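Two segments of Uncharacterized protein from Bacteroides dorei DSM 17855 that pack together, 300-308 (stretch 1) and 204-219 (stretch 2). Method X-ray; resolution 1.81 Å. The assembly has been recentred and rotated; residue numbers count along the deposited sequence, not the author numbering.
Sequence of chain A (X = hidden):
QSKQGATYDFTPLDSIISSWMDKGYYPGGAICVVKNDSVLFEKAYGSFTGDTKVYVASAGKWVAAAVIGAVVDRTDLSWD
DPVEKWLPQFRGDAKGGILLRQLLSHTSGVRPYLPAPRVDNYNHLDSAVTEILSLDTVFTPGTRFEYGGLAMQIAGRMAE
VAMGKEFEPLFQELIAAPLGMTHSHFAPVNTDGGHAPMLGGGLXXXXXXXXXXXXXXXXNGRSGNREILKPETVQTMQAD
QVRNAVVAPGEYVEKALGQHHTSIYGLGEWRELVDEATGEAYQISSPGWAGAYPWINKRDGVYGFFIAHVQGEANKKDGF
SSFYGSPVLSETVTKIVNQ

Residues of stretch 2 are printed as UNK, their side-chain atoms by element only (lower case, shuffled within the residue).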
ATOM      1  N   ASP A 300     -18.935   4.280  -5.727  1.00 23.50           N
ATOM      2  CA  ASP A 300     -19.097   3.572  -7.016  1.00 22.36           C
ATOM      3  C   ASP A 300     -19.404   2.086  -6.848  1.00 22.01           C
ATOM      4  O   ASP A 300     -19.872   1.469  -7.768  1.00 20.93           O
ATOM      5  CB  ASP A 300     -17.836   3.662  -7.872  1.00 22.07           C
ATOM      6  CG  ASP A 300     -17.456   5.087  -8.253  1.00 27.39           C
ATOM      7  OD1 ASP A 300     -18.361   5.949  -8.225  1.00 27.57           O
ATOM      8  OD2 ASP A 300     -16.246   5.318  -8.593  1.00 25.20           O
ATOM      9  N   GLY A 301     -19.044   1.509  -5.710  1.00 20.85           N
ATOM     10  CA  GLY A 301     -19.066   0.062  -5.514  1.00 22.99           C
ATOM     11  C   GLY A 301     -17.994  -0.671  -6.328  1.00 22.15           C
ATOM     12  O   GLY A 301     -18.213  -1.800  -6.779  1.00 19.87           O
ATOM     13  N   VAL A 302     -16.857  -0.006  -6.526  1.00 16.95           N
ATOM     14  CA  VAL A 302     -15.811  -0.445  -7.423  1.00 18.65           C
ATOM     15  C   VAL A 302     -14.531  -0.834  -6.654  1.00 18.67           C
ATOM     16  O   VAL A 302     -14.142  -0.163  -5.670  1.00 15.98           O
ATOM     17  CB  VAL A 302     -15.482   0.674  -8.446  1.00 18.27           C
ATOM     18  CG1 VAL A 302     -14.136   0.464  -9.058  1.00 20.54           C
ATOM     19  CG2 VAL A 302     -16.532   0.743  -9.557  1.00 19.43           C
ATOM     20  N   TYR A 303     -13.888  -1.911  -7.095  1.00 18.50           N
ATOM     21  CA  TYR A 303     -12.453  -2.064  -6.877  1.00 17.94           C
ATOM     22  C   TYR A 303     -11.734  -2.340  -8.199  1.00 16.73           C
ATOM     23  O   TYR A 303     -12.326  -2.865  -9.146  1.00 17.07           O
ATOM     24  CB  TYR A 303     -12.142  -3.088  -5.785  1.00 18.87           C
ATOM     25  CG  TYR A 303     -12.599  -4.501  -6.079  1.00 20.28           C
ATOM     26  CD1 TYR A 303     -11.739  -5.402  -6.659  1.00 20.93           C
ATOM     27  CD2 TYR A 303     -13.870  -4.941  -5.722  1.00 19.84           C
ATOM     28  CE1 TYR A 303     -12.122  -6.685  -6.950  1.00 20.87           C
ATOM     29  CE2 TYR A 303     -14.257  -6.260  -5.962  1.00 22.70           C
ATOM     30  CZ  TYR A 303     -13.365  -7.116  -6.595  1.00 20.98           C
ATOM     31  OH  TYR A 303     -13.685  -8.410  -6.907  1.00 22.49           O
ATOM     32  N   GLY A 304     -10.513  -1.820  -8.326  1.00 14.86           N
ATOM     33  CA  GLY A 304      -9.708  -2.033  -9.497  1.00 13.37           C
ATOM     34  C   GLY A 304      -8.207  -2.026  -9.246  1.00 14.63           C
ATOM     35  O   GLY A 304      -7.694  -1.518  -8.216  1.00 14.03           O
ATOM     36  N   PHE A 305      -7.478  -2.435 -10.265  1.00 14.02           N
ATOM     37  CA  PHE A 305      -6.024  -2.455 -10.162  1.00 13.71           C
ATOM     38  C   PHE A 305      -5.465  -2.290 -11.553  1.00 13.70           C
ATOM     39  O   PHE A 305      -5.843  -3.037 -12.474  1.00 13.63           O
ATOM     40  CB  PHE A 305      -5.553  -3.751  -9.527  1.00 12.66           C
ATOM     41  CG  PHE A 305      -4.055  -3.834  -9.325  1.00 13.41           C
ATOM     42  CD1 PHE A 305      -3.348  -2.746  -8.818  1.00 14.57           C
ATOM     43  CD2 PHE A 305      -3.392  -5.036  -9.476  1.00 14.44           C
ATOM     44  CE1 PHE A 305      -1.995  -2.822  -8.542  1.00 15.71           C
ATOM     45  CE2 PHE A 305      -2.036  -5.128  -9.223  1.00 15.00           C
ATOM     46  CZ  PHE A 305      -1.326  -4.016  -8.776  1.00 15.35           C
ATOM     47  N   PHE A 306      -4.596  -1.298 -11.726  1.00 12.34           N
ATOM     48  CA  PHE A 306      -3.738  -1.207 -12.913  1.00 12.36           C
ATOM     49  C   PHE A 306      -2.314  -1.592 -12.509  1.00 13.10           C
ATOM     50  O   PHE A 306      -1.718  -0.995 -11.561  1.00 11.68           O
ATOM     51  CB  PHE A 306      -3.764   0.219 -13.480  1.00 12.68           C
ATOM     52  CG  PHE A 306      -2.753   0.485 -14.555  1.00 13.08           C
ATOM     53  CD1 PHE A 306      -2.940   0.001 -15.860  1.00 13.65           C
ATOM     54  CD2 PHE A 306      -1.650   1.280 -14.309  1.00 12.78           C
ATOM     55  CE1 PHE A 306      -2.022   0.305 -16.865  1.00 12.52           C
ATOM     56  CE2 PHE A 306      -0.734   1.560 -15.292  1.00 12.82           C
ATOM     57  CZ  PHE A 306      -0.906   1.047 -16.573  1.00 13.04           C
ATOM     58  N   ILE A 307      -1.747  -2.569 -13.229  1.00 12.36           N
ATOM     59  CA  ILE A 307      -0.390  -3.046 -12.949  1.00 11.57           C
ATOM     60  C   ILE A 307       0.517  -2.794 -14.163  1.00 11.87           C
ATOM     61  O   ILE A 307       0.140  -3.019 -15.326  1.00 12.52           O
ATOM     62  CB  ILE A 307      -0.366  -4.516 -12.507  1.00 11.34           C
ATOM     63  CG1 ILE A 307       0.972  -4.883 -11.881  1.00 11.47           C
ATOM     64  CG2 ILE A 307      -0.729  -5.448 -13.653  1.00 11.45           C
ATOM     65  CD1 ILE A 307       0.989  -6.307 -11.312  1.00 12.68           C
ATOM     66  N   ALA A 308       1.700  -2.256 -13.879  1.00 11.03           N
ATOM     67  CA  ALA A 308       2.668  -1.867 -14.848  1.00 12.01           C
ATOM     68  C   ALA A 308       3.908  -1.351 -14.117  1.00 12.40           C
ATOM     69  O   ALA A 308       3.856  -1.127 -12.903  1.00 13.80           O
ATOM     70  CB  ALA A 308       2.110  -0.783 -15.764  1.00 12.57           C
ATOM     71  N   UNK A 204       6.305  -8.200  -5.054  1.00 12.24           N
ATOM     72  CA  UNK A 204       6.167  -8.666  -6.426  1.00 13.03           C
ATOM     73  C   UNK A 204       4.814  -9.391  -6.523  1.00 13.27           C
ATOM     74  O   UNK A 204       4.530 -10.231  -5.677  1.00 13.85           O
ATOM     75  s   UNK A 204       7.446 -10.070  -8.485  1.00 18.97           S
ATOM     76  c   UNK A 204       7.306  -9.628  -6.736  1.00 16.38           C
ATOM     77  N   UNK A 205       3.984  -9.029  -7.507  1.00 13.36           N
ATOM     78  CA  UNK A 205       2.644  -9.588  -7.630  1.00 13.41           C
ATOM     79  C   UNK A 205       2.148  -9.587  -9.088  1.00 12.40           C
ATOM     80  O   UNK A 205       2.892  -9.332 -10.008  1.00 12.59           O
ATOM     81  o   UNK A 205       0.468  -9.648  -6.496  1.00 17.31           O
ATOM     82  c   UNK A 205       1.336  -7.489  -7.138  1.00 14.91           C
ATOM     83  c   UNK A 205       1.669  -8.875  -6.678  1.00 13.72           C
ATOM     84  N   UNK A 206       0.904  -9.989  -9.271  1.00 12.95           N
ATOM     85  CA  UNK A 206       0.287 -10.023 -10.600  1.00 12.90           C
ATOM     86  C   UNK A 206      -1.055  -9.320 -10.512  1.00 12.50           C
ATOM     87  O   UNK A 206      -1.598  -9.143  -9.416  1.00 13.88           O
ATOM     88  c   UNK A 206       1.383 -12.258 -11.077  1.00 13.92           C
ATOM     89  c   UNK A 206       0.072 -11.471 -11.060  1.00 13.88           C
ATOM     90  o   UNK A 206      -0.819 -12.126 -10.153  1.00 14.52           O
ATOM     91  N   UNK A 207      -1.648  -9.026 -11.662  1.00 12.49           N
ATOM     92  CA  UNK A 207      -3.001  -8.512 -11.696  1.00 13.28           C
ATOM     93  C   UNK A 207      -3.978  -9.476 -11.012  1.00 17.13           C
ATOM     94  O   UNK A 207      -4.756  -9.032 -10.149  1.00 17.57           O
ATOM     95  c   UNK A 207      -5.070  -6.399 -12.676  1.00 19.92           C
ATOM     96  c   UNK A 207      -4.926  -7.800 -13.263  1.00 16.82           C
ATOM     97  c   UNK A 207      -3.465  -8.272 -13.122  1.00 14.65           C
ATOM     98  c   UNK A 207      -5.433  -7.859 -14.695  1.00 16.87           C
ATOM     99  N   UNK A 208      -3.895 -10.780 -11.340  1.00 16.18           N
ATOM    100  CA  UNK A 208      -4.850 -11.759 -10.820  1.00 19.76           C
ATOM    101  C   UNK A 208      -4.705 -11.915  -9.313  1.00 19.24           C
ATOM    102  O   UNK A 208      -5.703 -11.934  -8.613  1.00 21.46           O
ATOM    103  c   UNK A 208      -4.708 -13.122 -11.527  1.00 19.47           C
ATOM    104  n   UNK A 208      -4.650 -14.003 -13.798  1.00 22.57           N
ATOM    105  c   UNK A 208      -5.171 -13.080 -12.977  1.00 21.07           C
ATOM    106  o   UNK A 208      -5.944 -12.197 -13.375  1.00 20.89           O
ATOM    107  N   UNK A 209      -3.470 -11.950  -8.809  1.00 15.30           N
ATOM    108  CA  UNK A 209      -3.241 -12.041  -7.378  1.00 14.57           C
ATOM    109  C   UNK A 209      -3.797 -10.829  -6.638  1.00 14.05           C
ATOM    110  O   UNK A 209      -4.504 -10.980  -5.642  1.00 14.04           O
ATOM    111  o   UNK A 209      -2.056 -14.508  -7.721  1.00 19.40           O
ATOM    112  c   UNK A 209      -1.762 -12.204  -7.065  1.00 14.88           C
ATOM    113  c   UNK A 209      -1.290 -13.633  -7.206  1.00 18.65           C
ATOM    114  o   UNK A 209      -0.146 -13.868  -6.777  1.00 17.67           O
ATOM    115  N   UNK A 210      -3.468  -9.618  -7.090  1.00 13.85           N
ATOM    116  CA  UNK A 210      -3.812  -8.441  -6.297  1.00 13.75           C
ATOM    117  C   UNK A 210      -5.325  -8.158  -6.329  1.00 15.31           C
ATOM    118  O   UNK A 210      -5.899  -7.665  -5.362  1.00 14.09           O
ATOM    119  c   UNK A 210      -3.870  -5.273  -5.413  1.00 13.51           C
ATOM    120  c   UNK A 210      -3.685  -4.246  -4.510  1.00 13.48           C
ATOM    121  c   UNK A 210      -2.829  -6.123  -5.764  1.00 12.56           C
ATOM    122  o   UNK A 210      -2.311  -3.133  -2.915  1.00 13.87           O
ATOM    123  c   UNK A 210      -1.423  -4.912  -4.212  1.00 12.07           C
ATOM    124  c   UNK A 210      -2.465  -4.093  -3.885  1.00 12.11           C
ATOM    125  c   UNK A 210      -1.590  -5.904  -5.168  1.00 13.25           C
ATOM    126  c   UNK A 210      -3.022  -7.202  -6.799  1.00 14.09           C
ATOM    127  N   UNK A 211      -5.974  -8.509  -7.430  1.00 14.57           N
ATOM    128  CA  UNK A 211      -7.436  -8.406  -7.499  1.00 15.68           C
ATOM    129  C   UNK A 211      -8.101  -9.284  -6.419  1.00 14.85           C
ATOM    130  O   UNK A 211      -9.115  -8.897  -5.866  1.00 13.31           O
ATOM    131  c   UNK A 211      -7.926  -8.753  -8.936  1.00 15.94           C
ATOM    132  c   UNK A 211      -9.400  -9.147  -8.973  1.00 19.07           C
ATOM    133  c   UNK A 211      -8.739  -6.380  -9.563  1.00 17.71           C
ATOM    134  c   UNK A 211      -7.758  -7.528  -9.853  1.00 17.86           C
ATOM    135  N   UNK A 212      -7.547 -10.467  -6.142  1.00 15.40           N
ATOM    136  CA  UNK A 212      -8.079 -11.313  -5.053  1.00 17.21           C
ATOM    137  C   UNK A 212      -7.985 -10.644  -3.703  1.00 16.96           C
ATOM    138  O   UNK A 212      -8.940 -10.705  -2.889  1.00 16.06           O
ATOM    139  n   UNK A 212      -7.734 -17.290  -8.524  1.00 31.61           N
ATOM    140  c   UNK A 212      -6.551 -14.654  -6.305  1.00 23.25           C
ATOM    141  n   UNK A 212      -6.798 -15.512  -7.451  1.00 25.43           N
ATOM    142  n   UNK A 212      -8.021 -17.057  -6.283  1.00 25.98           N
ATOM    143  c   UNK A 212      -7.587 -13.543  -6.242  1.00 21.10           C
ATOM    144  c   UNK A 212      -7.396 -12.695  -4.992  1.00 17.80           C
ATOM    145  c   UNK A 212      -7.526 -16.616  -7.417  1.00 26.15           C
ATOM    146  N   UNK A 213      -6.845  -9.993  -3.455  1.00 16.78           N
ATOM    147  CA  UNK A 213      -6.638  -9.202  -2.254  1.00 15.22           C
ATOM    148  C   UNK A 213      -7.674  -8.074  -2.098  1.00 15.03           C
ATOM    149  O   UNK A 213      -8.257  -7.923  -1.031  1.00 15.80           O
ATOM    150  c   UNK A 213      -4.785  -8.088   0.147  1.00 15.00           C
ATOM    151  c   UNK A 213      -5.213  -8.581  -2.271  1.00 15.22           C
ATOM    152  c   UNK A 213      -4.840  -5.348  -0.288  1.00 15.44           C
ATOM    153  c   UNK A 213      -4.965  -7.626  -1.140  1.00 14.68           C
ATOM    154  c   UNK A 213      -4.612  -7.209   1.207  1.00 14.27           C
ATOM    155  c   UNK A 213      -5.016  -6.246  -1.347  1.00 16.16           C
ATOM    156  c   UNK A 213      -4.640  -5.832   0.997  1.00 14.48           C
ATOM    157  N   UNK A 214      -7.859  -7.285  -3.156  1.00 15.25           N
ATOM    158  CA  UNK A 214      -8.793  -6.144  -3.137  1.00 17.20           C
ATOM    159  C   UNK A 214     -10.265  -6.598  -2.918  1.00 16.09           C
ATOM    160  O   UNK A 214     -11.001  -5.983  -2.143  1.00 14.75           O
ATOM    161  c   UNK A 214      -8.678  -5.341  -4.428  1.00 16.86           C
ATOM    162  c   UNK A 214      -7.406  -3.849  -5.966  1.00 15.87           C
ATOM    163  c   UNK A 214      -7.452  -3.328  -3.509  1.00 18.21           C
ATOM    164  c   UNK A 214      -7.455  -4.419  -4.561  1.00 16.96           C
ATOM    165  N   UNK A 215     -10.632  -7.721  -3.525  1.00 16.52           N
ATOM    166  CA  UNK A 215     -11.960  -8.312  -3.308  1.00 18.78           C
ATOM    167  C   UNK A 215     -12.181  -8.598  -1.822  1.00 19.55           C
ATOM    168  O   UNK A 215     -13.231  -8.250  -1.258  1.00 20.55           O
ATOM    169  n   UNK A 215     -15.178 -13.453  -5.278  1.00 36.60           N
ATOM    170  c   UNK A 215     -13.607 -11.565  -4.762  1.00 28.84           C
ATOM    171  c   UNK A 215     -15.041 -12.113  -4.651  1.00 34.28           C
ATOM    172  c   UNK A 215     -13.517 -10.216  -4.063  1.00 28.02           C
ATOM    173  c   UNK A 215     -12.120  -9.589  -4.128  1.00 22.12           C
ATOM    174  N   UNK A 216     -11.203  -9.230  -1.184  1.00 17.87           N
ATOM    175  CA  UNK A 216     -11.230  -9.457   0.251  1.00 19.07           C
ATOM    176  C   UNK A 216     -11.431  -8.184   1.024  1.00 19.13           C
ATOM    177  O   UNK A 216     -12.246  -8.139   1.949  1.00 18.94           O
ATOM    178 se   UNK A 216      -9.159  -9.223   3.316  0.73 21.82          SE
ATOM    179  c   UNK A 216      -7.303  -9.336   2.650  1.00 18.47           C
ATOM    180  c   UNK A 216     -10.004 -10.593   2.175  1.00 22.16           C
ATOM    181  c   UNK A 216      -9.966 -10.205   0.688  1.00 21.37           C
ATOM    182  N   UNK A 217     -10.646  -7.142   0.727  1.00 16.99           N
ATOM    183  CA  UNK A 217     -10.770  -5.888   1.438  1.00 15.45           C
ATOM    184  C   UNK A 217     -12.150  -5.265   1.205  1.00 16.22           C
ATOM    185  O   UNK A 217     -12.748  -4.706   2.135  1.00 18.32           O
ATOM    186  c   UNK A 217      -8.280  -5.412   1.448  1.00 15.09           C
ATOM    187  c   UNK A 217      -9.644  -4.887   0.997  1.00 16.22           C
ATOM    188  c   UNK A 217      -9.841  -3.522   1.595  1.00 16.39           C
ATOM    189  c   UNK A 217      -8.049  -5.437   2.948  1.00 15.05           C
ATOM    190  N   UNK A 218     -12.603  -5.306  -0.039  1.00 16.36           N
ATOM    191  CA  UNK A 218     -13.894  -4.740  -0.440  1.00 20.08           C
ATOM    192  C   UNK A 218     -15.053  -5.393   0.328  1.00 19.20           C
ATOM    193  O   UNK A 218     -16.055  -4.740   0.612  1.00 20.23           O
ATOM    194  c   UNK A 218     -14.121  -4.900  -1.949  1.00 20.42           C
ATOM    195  c   UNK A 218     -15.491  -2.877  -2.608  1.00 24.48           C
ATOM    196  c   UNK A 218     -17.799  -2.999  -3.162  1.00 28.41           C
ATOM    197  c   UNK A 218     -16.590  -5.000  -2.593  1.00 26.94           C
ATOM    198  c   UNK A 218     -17.775  -4.387  -2.996  1.00 26.04           C
ATOM    199  c   UNK A 218     -15.426  -4.248  -2.394  1.00 21.67           C
ATOM    200  o   UNK A 218     -18.925  -2.334  -3.572  1.00 33.84           O
ATOM    201  c   UNK A 218     -16.680  -2.250  -2.968  1.00 26.23           C
ATOM    202  N   UNK A 219     -14.925  -6.669   0.636  1.00 17.31           N
ATOM    203  CA  UNK A 219     -15.902  -7.369   1.451  1.00 21.80           C
ATOM    204  C   UNK A 219     -15.571  -7.369   2.952  1.00 22.38           C
ATOM    205  O   UNK A 219     -15.958  -8.292   3.701  1.00 20.60           O
ATOM    206  c   UNK A 219     -16.722  -8.804  -0.447  1.00 26.05           C
ATOM    207  c   UNK A 219     -18.321  -8.557  -1.939  1.00 29.32           C
ATOM    208  c   UNK A 219     -16.087  -8.776   0.904  1.00 22.62           C
ATOM    209  n   UNK A 219     -17.231  -8.931  -2.577  1.00 30.08           N
ATOM    210  n   UNK A 219     -18.040  -8.472  -0.652  1.00 31.42           N
ATOM    211  c   UNK A 219     -16.213  -9.082  -1.668  1.00 28.42           C
TER

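Position 204 carries one carbon and then a sulfur, touching nothing on stretch 1; the short thiol identifies Cys-204. At 205 a carbon bears one oxygen and one carbon, which makes Thr-205; its backbone O lies 3.8 Å from Ile-307 CD1. Position 206 repeats that branching and is Thr-206. Its CB points away from the strand, and its OG1 accepts from the backbone N of position 209 at 3.0 Å (N-H...O angle 161°), capping the helix that follows.

Position 207 has four carbons forked at the second: Leu-207. Its CD1 reaches Phe-305 O at 3.5 Å, and its CB sits 4.0 Å from Ile-307 CG2. At 208, two carbons end in one oxygen and one nitrogen, giving Asn-208, directed away from stretch 1. Two carbons ending in two oxygens at 209 give Asp-209, whose carboxylate is hydrogen-bonded elsewhere in the structure.

A carbon followed by a six-carbon ring bearing oxygen marks 210 as Tyr-210. Its ring stacks face-to-face on that of Phe-305, with planes at 24° and centroids 4.4 Å apart. Position 211, four carbons forked at the first with one arm two carbons long, is Ile-211; its CD1 lies 4.1 Å from Phe-305 CB. Position 212 has three carbons, a nitrogen and a carbon with two more nitrogens: Arg-212, exposed and out of contact. The oxygen-free six-membered ring at 213 is Phe-213, also out of reach.

Four carbons forked at the second recur at 214, hence Leu-214: its CD1 is 3.3 Å from Gly-304 O and 4.0 Å from Phe-305 CB. Four carbons in a row ending in nitrogen make 215 Lys-215. Its CA stands 4.0 Å from the centroid of the Tyr-303 ring, 22° off the normal, a CH-pi contact. The unbranched chain with selenium at 216 is selenomethionine, Met-216; the first-carbon fork at 217, with its two-carbon arm, is Ile-217. Neither touches the strand. Position 218 has a six-carbon ring bearing oxygen: Tyr-218, with CG 3.7 Å from Tyr-303 CD2 and OH 3.1 Å from Gly-301 CA. At 219 one carbon leads to a five-membered ring with two nitrogens: His-219, just past the helix.

The contact works by apolar packing. Strand 302-307 runs nearly antiparallel to helix 207-218 (156°, closest approach 8.5 Å), and alternate residues Tyr-303, Phe-305 and Ile-307 point toward it, their CA atoms nearest those of Leu-214, Ile-211 and Leu-207. No clear hydrogen bond crosses the interface, which buries 682 Å² in total.

Stretch 2 (204-219) CTTLNDYIRFLKMIYH
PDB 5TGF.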